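Acetylxylan esterase / glucomannan deacetylase (Cellvibrio japonicus, PDB 2W9X) removes acetyl groups from plant cell wall polysaccharides, deacetylating xylan and, with a large preference, glucomannan. Local coordinates at residues 266-269 and 270-274. Sequence-based numbering, arbitrary orientation.
Sequences HADY and VANYV
Tyr269 and Tyr273 form an i to i+4 edge-to-face aromatic pair along one face of helix 262-283, in the SGNH (GDSL-like) hydrolase domain, whose core is a five-stranded parallel sheet. The evidence for a T-shaped, offset stack is a ring-centroid separation of 5.6 Å with planes at 88°. Tyr273 supplies the edge: its CD1 lies 3.6 Å from Tyr269 CZ, while Tyr269 OH sits near the plane of the Tyr273 ring, 3.3 Å from Tyr273 CE1. Four residues apart on the helix, with CG anti to the backbone nitrogen in both (chi1 174° for Tyr269, less exact for Tyr273), the side chains point the same way. The phenol of Tyr269 is fixed by a hydrogen bond to Leu244 O and its ring meets Phe249 edge-to-face. The side chain of Tyr269 lies about 8 Å from that of Asn247, a probable transition-state stabilizer.

Helical geometry is confirmed by successive i+4 backbone bonds, such as Val270 N to His266 O at 2.9 Å and Tyr273 N to Tyr269 O at 3.0 Å. The Asp268 carboxylate stands almost perpendicular to the Asn272 amide, and its OD2 forms a salt bridge with Arg258 NH1 and a hydrogen bond with Trp259 NE1. Asp268 O takes two bonds from Asn272, one from N at 3.2 Å and, across the opposite face of the carbonyl plane, a nearly straight one from ND2 at 3.1 Å (168°).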
loop_
_atom_site.group_PDB
_atom_site.type_symbol
_atom_site.label_atom_id
_atom_site.label_comp_id
_atom_site.label_asym_id
_atom_site.label_seq_id
_atom_site.Cartn_x
_atom_site.Cartn_y
_atom_site.Cartn_z
ATOM N N HIS B 266 16.630 2.785 -14.855
ATOM C CA HIS B 266 15.883 2.126 -13.767
ATOM C C HIS B 266 16.568 2.283 -12.427
ATOM O O HIS B 266 15.927 2.659 -11.441
ATOM C CB HIS B 266 15.681 0.621 -14.017
ATOM C CG HIS B 266 14.858 0.305 -15.231
ATOM N ND1 HIS B 266 14.952 -0.900 -15.894
ATOM C CD2 HIS B 266 13.934 1.035 -15.903
ATOM C CE1 HIS B 266 14.127 -0.894 -16.928
ATOM N NE2 HIS B 266 13.491 0.263 -16.948
ATOM N N ALA B 267 17.865 1.978 -12.392
ATOM C CA ALA B 267 18.645 2.039 -11.164
ATOM C C ALA B 267 18.638 3.462 -10.583
ATOM O O ALA B 267 18.389 3.668 -9.395
ATOM C CB ALA B 267 20.072 1.559 -11.425
ATOM N N ASP B 268 18.885 4.441 -11.445
ATOM C CA ASP B 268 18.974 5.837 -11.028
ATOM C C ASP B 268 17.609 6.392 -10.595
ATOM O O ASP B 268 17.527 7.121 -9.601
ATOM C CB ASP B 268 19.578 6.670 -12.164
ATOM C CG ASP B 268 19.966 8.074 -11.733
ATOM O OD1 ASP B 268 20.438 8.248 -10.591
ATOM O OD2 ASP B 268 19.829 9.005 -12.553
ATOM N N TYR B 269 16.546 6.024 -11.321
ATOM C CA TYR B 269 15.183 6.364 -10.950
ATOM C C TYR B 269 14.854 5.797 -9.571
ATOM O O TYR B 269 14.326 6.509 -8.716
ATOM C CB TYR B 269 14.182 5.824 -11.996
ATOM C CG TYR B 269 12.705 5.982 -11.645
ATOM C CD1 TYR B 269 11.982 7.107 -12.062
ATOM C CD2 TYR B 269 12.016 4.989 -10.933
ATOM C CE1 TYR B 269 10.612 7.250 -11.761
ATOM C CE2 TYR B 269 10.669 5.128 -10.632
ATOM C CZ TYR B 269 9.975 6.256 -11.052
ATOM O OH TYR B 269 8.659 6.384 -10.736
ATOM N N VAL B 270 15.147 4.518 -9.359
ATOM C CA VAL B 270 14.754 3.871 -8.103
ATOM C C VAL B 270 15.479 4.525 -6.906
ATOM O O VAL B 270 14.833 4.860 -5.899
ATOM C CB VAL B 270 14.904 2.306 -8.123
ATOM C CG1 VAL B 270 14.739 1.720 -6.727
ATOM C CG2 VAL B 270 13.888 1.658 -9.069
ATOM N N ALA B 271 16.796 4.730 -7.034
ATOM C CA ALA B 271 17.616 5.286 -5.951
ATOM C C ALA B 271 17.143 6.683 -5.542
ATOM O O ALA B 271 17.021 6.982 -4.364
ATOM C CB ALA B 271 19.105 5.315 -6.343
ATOM N N ASN B 272 16.887 7.538 -6.522
ATOM C CA ASN B 272 16.458 8.894 -6.232
ATOM C C ASN B 272 15.048 9.020 -5.696
ATOM O O ASN B 272 14.780 9.866 -4.839
ATOM C CB ASN B 272 16.651 9.772 -7.454
ATOM C CG ASN B 272 18.053 10.264 -7.548
ATOM O OD1 ASN B 272 18.401 11.247 -6.902
ATOM N ND2 ASN B 272 18.894 9.548 -8.290
ATOM N N TYR B 273 14.150 8.181 -6.191
ATOM C CA TYR B 273 12.786 8.154 -5.668
ATOM C C TYR B 273 12.826 7.731 -4.195
ATOM O O TYR B 273 12.191 8.361 -3.354
ATOM C CB TYR B 273 11.919 7.190 -6.478
ATOM C CG TYR B 273 10.434 7.501 -6.495
ATOM C CD1 TYR B 273 9.640 7.094 -7.571
ATOM C CD2 TYR B 273 9.814 8.192 -5.439
ATOM C CE1 TYR B 273 8.268 7.346 -7.602
ATOM C CE2 TYR B 273 8.439 8.466 -5.463
ATOM C CZ TYR B 273 7.678 8.035 -6.544
ATOM O OH TYR B 273 6.330 8.295 -6.583
ATOM N N VAL B 274 13.586 6.673 -3.890
ATOM C CA VAL B 274 13.731 6.217 -2.498
ATOM C C VAL B 274 14.321 7.343 -1.656
ATOM O O VAL B 274 13.818 7.647 -0.564
ATOM C CB VAL B 274 14.576 4.907 -2.377
ATOM C CG1 VAL B 274 14.909 4.576 -0.911
ATOM C CG2 VAL B 274 13.828 3.729 -3.028
#